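Long-range contacts in esterase (Pelagibacterium halotolerans, PDB 5DWD), which probably hydrolyses carboxylic esters, as a member of the phospholipase/carboxylesterase branch of the alpha/beta-hydrolase superfamily: residues A40-V45 with P69-V74; Q62-S67 with T231-L236; N77-C82 with Y89-L94. All coordinates share one frame; numbering follows the deposited sequence.

Contact 1. Residues A40-V45 with P69-V74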
loop_
_atom_site.group_PDB
_atom_site.type_symbol
_atom_site.label_atom_id
_atom_site.label_comp_id
_atom_site.label_asym_id
_atom_site.label_seq_id
_atom_site.Cartn_x
_atom_site.Cartn_y
_atom_site.Cartn_z
ATOM N N ALA B 40 -14.194 14.085 13.547
ATOM C CA ALA B 40 -13.286 12.954 13.294
ATOM C C ALA B 40 -12.722 13.033 11.898
ATOM O O ALA B 40 -13.469 13.169 10.927
ATOM C CB ALA B 40 -13.993 11.645 13.524
ATOM N N LYS B 41 -11.416 12.951 11.829
ATOM C CA LYS B 41 -10.649 12.911 10.590
ATOM C C LYS B 41 -10.165 11.489 10.332
ATOM O O LYS B 41 -9.808 11.132 9.189
ATOM C CB LYS B 41 -9.418 13.834 10.699
ATOM C CG LYS B 41 -9.703 15.357 10.716
ATOM C CD LYS B 41 -8.402 16.089 11.069
ATOM C CE LYS B 41 -8.196 17.417 10.361
ATOM N NZ LYS B 41 -8.766 18.526 11.168
ATOM N N SER B 42 -10.117 10.692 11.411
ATOM C CA SER B 42 -9.692 9.289 11.270
ATOM C C SER B 42 -10.527 8.392 12.221
ATOM O O SER B 42 -11.211 8.872 13.162
ATOM C CB SER B 42 -8.211 9.177 11.588
ATOM O OG SER B 42 -7.901 9.884 12.799
ATOM N N LEU B 43 -10.345 7.074 12.054
ATOM C CA LEU B 43 -11.159 6.080 12.714
ATOM C C LEU B 43 -10.235 4.885 13.051
ATOM O O LEU B 43 -9.497 4.413 12.172
ATOM C CB LEU B 43 -12.234 5.546 11.759
ATOM C CG LEU B 43 -13.076 4.363 12.202
ATOM C CD1 LEU B 43 -13.901 4.673 13.477
ATOM C CD2 LEU B 43 -14.026 3.997 11.078
ATOM N N VAL B 44 -10.273 4.505 14.328
ATOM C CA VAL B 44 -9.621 3.315 14.788
ATOM C C VAL B 44 -10.709 2.326 15.223
ATOM O O VAL B 44 -11.465 2.610 16.159
ATOM C CB VAL B 44 -8.615 3.655 15.890
ATOM C CG1 VAL B 44 -8.131 2.374 16.545
ATOM C CG2 VAL B 44 -7.407 4.410 15.315
ATOM N N VAL B 45 -10.716 1.125 14.564
ATOM C CA VAL B 45 -11.629 0.057 14.931
ATOM C C VAL B 45 -10.795 -0.953 15.729
ATOM O O VAL B 45 -9.764 -1.434 15.238
ATOM C CB VAL B 45 -12.209 -0.612 13.685
ATOM C CG1 VAL B 45 -13.073 -1.757 14.016
ATOM C CG2 VAL B 45 -13.017 0.439 12.883
ATOM N N PRO B 69 -6.368 13.506 18.974
ATOM C CA PRO B 69 -7.619 14.128 19.292
ATOM C C PRO B 69 -8.616 14.218 18.178
ATOM O O PRO B 69 -9.754 14.519 18.429
ATOM C CB PRO B 69 -7.185 15.549 19.724
ATOM C CG PRO B 69 -5.996 15.773 18.922
ATOM C CD PRO B 69 -5.259 14.465 18.995
ATOM N N ASP B 70 -8.216 13.909 16.945
ATOM C CA ASP B 70 -9.163 13.905 15.811
ATOM C C ASP B 70 -9.575 12.504 15.359
ATOM O O ASP B 70 -10.200 12.344 14.310
ATOM C CB ASP B 70 -8.511 14.622 14.626
ATOM C CG ASP B 70 -8.107 16.071 14.937
ATOM O OD1 ASP B 70 -8.880 16.784 15.624
ATOM O OD2 ASP B 70 -7.002 16.454 14.501
ATOM N N THR B 71 -9.300 11.519 16.215
ATOM C CA THR B 71 -9.645 10.115 15.931
ATOM C C THR B 71 -10.870 9.663 16.716
ATOM O O THR B 71 -10.958 9.844 17.937
ATOM C CB THR B 71 -8.383 9.254 16.191
ATOM O OG1 THR B 71 -7.339 9.796 15.394
ATOM C CG2 THR B 71 -8.632 7.752 15.755
ATOM N N MET B 72 -11.810 9.045 16.003
ATOM C CA MET B 72 -12.930 8.328 16.591
ATOM C C MET B 72 -12.454 6.842 16.817
ATOM O O MET B 72 -11.709 6.323 15.997
ATOM C CB MET B 72 -14.098 8.293 15.594
ATOM C CG MET B 72 -15.271 7.463 16.049
ATOM S SD MET B 72 -16.512 7.405 14.724
ATOM C CE MET B 72 -17.948 6.602 15.380
ATOM N N PHE B 73 -12.896 6.270 17.923
ATOM C CA PHE B 73 -12.562 4.865 18.277
ATOM C C PHE B 73 -13.854 4.061 18.381
ATOM O O PHE B 73 -14.810 4.450 19.047
ATOM C CB PHE B 73 -11.788 4.813 19.571
ATOM C CG PHE B 73 -10.486 5.513 19.506
ATOM C CD1 PHE B 73 -10.387 6.914 19.772
ATOM C CD2 PHE B 73 -9.329 4.806 19.215
ATOM C CE1 PHE B 73 -9.097 7.520 19.671
ATOM C CE2 PHE B 73 -8.131 5.423 19.099
ATOM C CZ PHE B 73 -7.994 6.787 19.323
ATOM N N VAL B 74 -13.853 2.836 17.844
ATOM C CA VAL B 74 -15.036 2.002 17.902
ATOM C C VAL B 74 -14.538 0.598 18.273
ATOM O O VAL B 74 -13.557 0.186 17.652
ATOM C CB VAL B 74 -15.735 1.930 16.556
ATOM C CG1 VAL B 74 -16.952 1.055 16.601
ATOM C CG2 VAL B 74 -16.207 3.326 16.127
#

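Contact 2. Residues Q62-S67 with T231-L236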
loop_
_atom_site.group_PDB
_atom_site.type_symbol
_atom_site.label_atom_id
_atom_site.label_comp_id
_atom_site.label_asym_id
_atom_site.label_seq_id
_atom_site.Cartn_x
_atom_site.Cartn_y
_atom_site.Cartn_z
ATOM N N GLN B 62 -9.434 4.869 24.927
ATOM C CA GLN B 62 -9.344 5.957 25.908
ATOM C C GLN B 62 -7.906 6.414 26.078
ATOM O O GLN B 62 -7.635 7.627 26.238
ATOM C CB GLN B 62 -9.962 5.520 27.233
ATOM C CG GLN B 62 -10.362 6.655 28.147
ATOM C CD GLN B 62 -11.583 7.424 27.683
ATOM O OE1 GLN B 62 -11.481 8.612 27.393
ATOM N NE2 GLN B 62 -12.752 6.766 27.652
ATOM N N PHE B 63 -6.972 5.471 26.056
ATOM C CA PHE B 63 -5.542 5.792 26.215
ATOM C C PHE B 63 -5.074 6.594 25.000
ATOM O O PHE B 63 -4.350 7.578 25.126
ATOM C CB PHE B 63 -4.741 4.508 26.379
ATOM C CG PHE B 63 -3.270 4.684 26.377
ATOM C CD1 PHE B 63 -2.603 5.045 27.523
ATOM C CD2 PHE B 63 -2.538 4.500 25.221
ATOM C CE1 PHE B 63 -1.240 5.236 27.504
ATOM C CE2 PHE B 63 -1.168 4.682 25.195
ATOM C CZ PHE B 63 -0.518 5.059 26.351
ATOM N N TRP B 64 -5.488 6.160 23.808
ATOM C CA TRP B 64 -4.957 6.739 22.609
ATOM C C TRP B 64 -5.661 8.058 22.297
ATOM O O TRP B 64 -5.088 8.890 21.601
ATOM C CB TRP B 64 -5.129 5.787 21.407
ATOM C CG TRP B 64 -4.026 4.825 21.317
ATOM C CD1 TRP B 64 -2.773 4.991 21.695
ATOM C CD2 TRP B 64 -4.083 3.562 20.668
ATOM N NE1 TRP B 64 -2.023 3.953 21.386
ATOM C CE2 TRP B 64 -2.798 3.027 20.729
ATOM C CE3 TRP B 64 -5.099 2.830 20.070
ATOM C CZ2 TRP B 64 -2.487 1.753 20.283
ATOM C CZ3 TRP B 64 -4.797 1.555 19.601
ATOM C CH2 TRP B 64 -3.486 1.041 19.697
ATOM N N ARG B 65 -6.881 8.242 22.757
ATOM C CA ARG B 65 -7.607 9.514 22.410
ATOM C C ARG B 65 -6.844 10.723 23.012
ATOM O O ARG B 65 -6.895 11.831 22.422
ATOM C CB ARG B 65 -9.088 9.500 22.791
ATOM C CG ARG B 65 -9.317 9.647 24.262
ATOM C CD ARG B 65 -10.766 9.512 24.694
ATOM N NE ARG B 65 -11.802 10.061 23.823
ATOM C CZ ARG B 65 -13.051 10.302 24.228
ATOM N NH1 ARG B 65 -13.433 10.037 25.505
ATOM N NH2 ARG B 65 -13.942 10.823 23.362
ATOM N N ASP B 66 -6.088 10.534 24.103
ATOM C CA ASP B 66 -5.218 11.615 24.629
ATOM C C ASP B 66 -4.145 12.089 23.633
ATOM O O ASP B 66 -3.752 13.264 23.658
ATOM C CB ASP B 66 -4.536 11.188 25.935
ATOM C CG ASP B 66 -5.524 11.063 27.089
ATOM O OD1 ASP B 66 -6.668 11.601 27.055
ATOM O OD2 ASP B 66 -5.105 10.458 28.070
ATOM N N SER B 67 -3.646 11.184 22.780
ATOM C CA SER B 67 -2.653 11.485 21.789
ATOM C C SER B 67 -3.172 11.844 20.433
ATOM O O SER B 67 -2.458 12.493 19.697
ATOM C CB SER B 67 -1.633 10.340 21.631
ATOM O OG SER B 67 -0.961 10.134 22.850
ATOM N N THR B 231 5.218 1.045 21.054
ATOM C CA THR B 231 5.530 0.781 19.633
ATOM C C THR B 231 4.284 1.161 18.761
ATOM O O THR B 231 4.434 1.835 17.741
ATOM C CB THR B 231 5.990 -0.644 19.408
ATOM O OG1 THR B 231 7.229 -0.861 20.150
ATOM C CG2 THR B 231 6.161 -0.940 17.963
ATOM N N ALA B 232 3.107 0.693 19.168
ATOM C CA ALA B 232 1.858 0.993 18.465
ATOM C C ALA B 232 1.522 2.480 18.425
ATOM O O ALA B 232 1.149 2.999 17.409
ATOM C CB ALA B 232 0.656 0.194 19.006
ATOM N N THR B 233 1.737 3.156 19.525
ATOM C CA THR B 233 1.454 4.595 19.629
ATOM C C THR B 233 2.369 5.377 18.692
ATOM O O THR B 233 1.939 6.233 17.939
ATOM C CB THR B 233 1.600 5.119 21.088
ATOM O OG1 THR B 233 0.763 4.383 21.970
ATOM C CG2 THR B 233 1.215 6.593 21.171
ATOM N N ALA B 234 3.637 5.031 18.675
ATOM C CA ALA B 234 4.545 5.653 17.744
ATOM C C ALA B 234 4.205 5.405 16.299
ATOM O O ALA B 234 4.390 6.282 15.471
ATOM C CB ALA B 234 5.962 5.285 18.078
ATOM N N PHE B 235 3.741 4.188 15.961
ATOM C CA PHE B 235 3.313 3.895 14.628
ATOM C C PHE B 235 2.075 4.729 14.260
ATOM O O PHE B 235 2.017 5.253 13.158
ATOM C CB PHE B 235 3.045 2.401 14.508
ATOM C CG PHE B 235 2.595 1.923 13.138
ATOM C CD1 PHE B 235 3.465 1.859 12.062
ATOM C CD2 PHE B 235 1.292 1.464 12.918
ATOM C CE1 PHE B 235 3.040 1.326 10.834
ATOM C CE2 PHE B 235 0.896 0.928 11.704
ATOM C CZ PHE B 235 1.758 0.892 10.658
ATOM N N LEU B 236 1.118 4.821 15.158
ATOM C CA LEU B 236 -0.093 5.705 14.958
ATOM C C LEU B 236 0.324 7.186 14.701
ATOM O O LEU B 236 -0.199 7.834 13.788
ATOM C CB LEU B 236 -1.006 5.625 16.154
ATOM C CG LEU B 236 -2.166 4.616 16.225
ATOM C CD1 LEU B 236 -2.503 3.852 15.000
ATOM C CD2 LEU B 236 -2.599 4.149 17.593
#

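Contact 3. Residues N77-C82 with Y89-L94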
loop_
_atom_site.group_PDB
_atom_site.type_symbol
_atom_site.label_atom_id
_atom_site.label_comp_id
_atom_site.label_asym_id
_atom_site.label_seq_id
_atom_site.Cartn_x
_atom_site.Cartn_y
_atom_site.Cartn_z
ATOM N N ASN B 77 -18.597 -5.496 19.674
ATOM C CA ASN B 77 -18.679 -6.858 20.195
ATOM C C ASN B 77 -18.737 -7.837 19.014
ATOM O O ASN B 77 -19.464 -7.602 18.057
ATOM C CB ASN B 77 -19.889 -7.047 21.070
ATOM C CG ASN B 77 -19.880 -6.180 22.275
ATOM O OD1 ASN B 77 -18.849 -6.050 22.999
ATOM N ND2 ASN B 77 -21.064 -5.623 22.600
ATOM N N ALA B 78 -18.002 -8.963 19.090
ATOM C CA ALA B 78 -18.064 -9.980 18.097
ATOM C C ALA B 78 -19.498 -10.569 18.080
ATOM O O ALA B 78 -20.231 -10.432 19.049
ATOM C CB ALA B 78 -17.025 -11.042 18.415
ATOM N N PRO B 79 -19.840 -11.239 16.976
ATOM C CA PRO B 79 -21.199 -11.529 16.728
ATOM C C PRO B 79 -21.819 -12.689 17.508
ATOM O O PRO B 79 -23.017 -12.885 17.461
ATOM C CB PRO B 79 -21.201 -11.837 15.222
ATOM C CG PRO B 79 -19.807 -12.212 14.874
ATOM C CD PRO B 79 -19.001 -11.363 15.772
ATOM N N HIS B 80 -21.025 -13.473 18.188
ATOM C CA HIS B 80 -21.529 -14.644 18.878
ATOM C C HIS B 80 -21.093 -14.641 20.328
ATOM O O HIS B 80 -19.960 -14.249 20.656
ATOM C CB HIS B 80 -20.855 -15.831 18.240
ATOM C CG HIS B 80 -20.968 -15.880 16.749
ATOM N ND1 HIS B 80 -22.151 -16.169 16.101
ATOM C CD2 HIS B 80 -20.044 -15.671 15.776
ATOM C CE1 HIS B 80 -21.956 -16.135 14.790
ATOM N NE2 HIS B 80 -20.684 -15.846 14.568
ATOM N N VAL B 81 -21.919 -15.171 21.222
ATOM C CA VAL B 81 -21.485 -15.425 22.591
ATOM C C VAL B 81 -20.350 -16.423 22.562
ATOM O O VAL B 81 -20.324 -17.421 21.802
ATOM C CB VAL B 81 -22.660 -15.942 23.451
ATOM C CG1 VAL B 81 -22.231 -16.392 24.828
ATOM C CG2 VAL B 81 -23.755 -14.875 23.522
ATOM N N CYS B 82 -19.373 -16.184 23.420
ATOM C CA CYS B 82 -18.212 -17.047 23.489
ATOM C C CYS B 82 -18.555 -18.399 24.108
ATOM O O CYS B 82 -19.100 -18.456 25.229
ATOM C CB CYS B 82 -17.120 -16.392 24.316
ATOM S SG CYS B 82 -15.649 -17.423 24.544
ATOM N N TYR B 89 -17.665 -12.627 24.149
ATOM C CA TYR B 89 -17.991 -12.868 22.754
ATOM C C TYR B 89 -16.862 -13.568 22.003
ATOM O O TYR B 89 -15.681 -13.539 22.453
ATOM C CB TYR B 89 -18.304 -11.524 22.065
ATOM C CG TYR B 89 -19.483 -10.807 22.684
ATOM C CD1 TYR B 89 -20.797 -11.198 22.442
ATOM C CD2 TYR B 89 -19.239 -9.828 23.656
ATOM C CE1 TYR B 89 -21.851 -10.508 23.047
ATOM C CE2 TYR B 89 -20.280 -9.137 24.283
ATOM C CZ TYR B 89 -21.582 -9.514 23.981
ATOM O OH TYR B 89 -22.609 -8.897 24.591
ATOM N N GLU B 90 -17.187 -14.172 20.867
ATOM C CA GLU B 90 -16.213 -14.782 19.983
ATOM C C GLU B 90 -16.464 -14.390 18.556
ATOM O O GLU B 90 -17.657 -14.212 18.166
ATOM C CB GLU B 90 -16.200 -16.340 20.118
ATOM C CG GLU B 90 -17.550 -16.975 19.713
ATOM C CD GLU B 90 -17.688 -18.456 19.964
ATOM O OE1 GLU B 90 -17.079 -18.951 20.933
ATOM O OE2 GLU B 90 -18.445 -19.115 19.146
ATOM N N TRP B 91 -15.399 -14.193 17.771
ATOM C CA TRP B 91 -15.555 -13.973 16.353
ATOM C C TRP B 91 -15.967 -15.294 15.698
ATOM O O TRP B 91 -16.666 -15.318 14.672
ATOM C CB TRP B 91 -14.253 -13.383 15.718
ATOM C CG TRP B 91 -13.955 -12.059 16.239
ATOM C CD1 TRP B 91 -13.097 -11.728 17.292
ATOM C CD2 TRP B 91 -14.601 -10.844 15.846
ATOM N NE1 TRP B 91 -13.222 -10.396 17.524
ATOM C CE2 TRP B 91 -14.126 -9.828 16.689
ATOM C CE3 TRP B 91 -15.558 -10.529 14.871
ATOM C CZ2 TRP B 91 -14.564 -8.510 16.595
ATOM C CZ3 TRP B 91 -15.997 -9.201 14.773
ATOM C CH2 TRP B 91 -15.495 -8.212 15.627
ATOM N N PHE B 92 -15.460 -16.384 16.250
ATOM C CA PHE B 92 -15.733 -17.736 15.762
ATOM C C PHE B 92 -15.396 -18.715 16.858
ATOM O O PHE B 92 -14.626 -18.377 17.771
ATOM C CB PHE B 92 -15.013 -18.077 14.451
ATOM C CG PHE B 92 -13.507 -17.827 14.474
ATOM C CD1 PHE B 92 -12.617 -18.792 14.966
ATOM C CD2 PHE B 92 -12.953 -16.659 13.946
ATOM C CE1 PHE B 92 -11.246 -18.591 14.964
ATOM C CE2 PHE B 92 -11.590 -16.461 13.935
ATOM C CZ PHE B 92 -10.749 -17.460 14.415
ATOM N N PRO B 93 -16.004 -19.932 16.805
ATOM C CA PRO B 93 -15.815 -20.892 17.901
ATOM C C PRO B 93 -14.488 -21.590 17.818
ATOM O O PRO B 93 -13.835 -21.660 16.744
ATOM C CB PRO B 93 -16.983 -21.902 17.710
ATOM C CG PRO B 93 -17.400 -21.716 16.329
ATOM C CD PRO B 93 -17.107 -20.328 15.888
ATOM N N LEU B 94 -14.037 -21.998 19.016
ATOM C CA LEU B 94 -12.823 -22.734 19.168
ATOM C C LEU B 94 -13.079 -23.984 19.989
ATOM O O LEU B 94 -13.911 -23.970 20.912
ATOM C CB LEU B 94 -11.775 -21.925 19.897
ATOM C CG LEU B 94 -11.188 -20.713 19.118
ATOM C CD1 LEU B 94 -10.248 -19.929 20.058
ATOM C CD2 LEU B 94 -10.537 -21.110 17.822
HETATM O O HOH W 1 -18.069 -16.808 12.888
#

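Contact 1. Residues A40-V45 with P69-V74
Val44 and Phe73 show how paired residues on neighbouring parallel strands pack: the two side chains run alongside each other on one face of the sheet, with Val44 CB 3.6 Å from Phe73 CD2. The ring presents itself obliquely to the valine. On the same face Thr71 sends its methyl group two ways, over the rim of one face of the Phe73 ring and against Val44, where the CG2 atoms of Thr71 and Val44 are 3.6 Å apart. The threonine can do this because CG2 stands anti to the backbone N while OG1 takes the place beside that nitrogen (chi1 -55°), from where it meets Ser42 OG at 2.7 Å in a hydroxyl-to-hydroxyl hydrogen bond. On the other face the end of Leu43 leans toward the other strand, its CD1 reaching Val74 CG2 at 3.8 Å and Met72 SD at 4.0 Å; Leu122 and Phe118 of helix 101-126 lie against this side.

Between the two faces the backbone bonds form a parallel ladder: Met72 N to Ser42 O, Val44 N to Met72 O and Val74 N to Val44 O, each 2.9 Å. Where the strands begin, Asp70 O accepts Lys41 N at 2.8 Å and, more weakly, Ser42 N. The lysine chain lies beside Asp70 without forming a salt bridge, and the carboxylate bonds instead to Ser37 through OD1. The two strands belong to a beta-alpha-beta unit whose crossover contains helix 54-65. Their cohesion is chiefly apolar and backbone-based, with one hydrogen bond pairing the buried serine and threonine hydroxyls.

Contact 2. Residues Q62-S67 with T231-L236
Thr233 OG1 has two hydrogen-bond partners: Trp64 NE1 bonds to it at 2.9 Å, and the same hydroxyl is hydrogen-bonded to Leu229 O one turn earlier in its own helix. The indole bond has an N-H...O angle of 158°, and the oxygen lies nearly in the plane of the ring, so the N-H is used edge-on. With OG1 beside the backbone N (chi1 -56°), the hydroxyl can serve both the indole and the helix carbonyl. The edge of the Phe63 ring comes up to the same oxygen, CE2 standing 3.8 Å from OG1.

The flat side of the indole has a different neighbour. Leu236 CD2 sits over one face of the six-membered ring in a CH-pi contact, and the leucine crosses the tryptophan at about a right angle; its modelled torsions are strained (chi2 -9°), which leaves the exact closeness doubtful. Along the edge, Ala232 CB touches Trp64 CZ2 at 3.7 Å. One aromatic side chain from helix 54-65 is thus gripped at its edge and on a face by three residues of helix 226-239, which itself lies against strand 158-162 through Ala232, Phe235 and Leu236. A leucine in place of Trp64 would probably leave Thr233 without its indole donor and open a gap beneath the Leu236 methyl. The chemistry is that of an otherwise apolar helix-helix junction given direction by one polar bond: the methyl lies against the face of the indole, while the hydrogen bond probably helps to fix the indole's rotation in a buried setting.

Contact 3. Residues N77-C82 with Y89-L94
Residues 80-82 and 89-90 run antiparallel, with His80 and Glu90 as a hydrogen-bonded pair in which Glu90 N donates to His80 O at 2.8 Å while the return bond, His80 N to Glu90 O, is weak. Just before the pair, Ala78 CB rests over the centre of the Trp91 indole, 3.6 Å from the centroid of the five-membered ring, and Pro79 CD meets the same indole at CE3, 3.7 Å away. The ring nitrogen of Trp91 points to a partner beyond the hairpin, the carbonyl oxygen of His48. Asn77 stacks on Tyr89: its CB lies over one ring face toward the rim, and its amide, inclined 20° to the ring, brings CG to 3.6 Å from Tyr89 CE2, while OD1 and ND2 bond to Gly54 and Ser29.

The two short strands form a beta hairpin set apart from the main sheet. Near its turn Glu90 takes CG into the position between backbone N and carbonyl carbon (chi1 63°), which folds the extended chain along the opposing strand; CD then approaches Val81 O at 3.4 Å and OE1 accepts Gly83 N. Leu94, farther along, belongs to the pocket occupied by the bound polyether. At the solvent-facing side the His80 ring turns its edge to Trp91 O, and a water joins the two, donating to Trp91 O at 2.7 Å and lying 3.3 Å from His80 NE2.

In the fold
Contacts 1 and 2 lie about 11 Å apart, centre to centre, and touch: Phe73 from the strand pair packs on Trp64 and Arg65 of helix 54-65, the crossover between the strands of contact 1. Their segments alternate along the chain, so contact 2 ties that beta-alpha-beta unit to the far C-terminal helix 226-239. Contact 3 follows contact 1 directly in sequence, yet its centre is about 24 Å away and about 27 Å from that of contact 2, across the chain's centre. Contact 1 lies within the alpha/beta-hydrolase sheet and contact 2 joins two helices beside it, while the hairpin of contact 3 lies beside the ligand pocket, and Trp91 borders a probable nucleophile elbow.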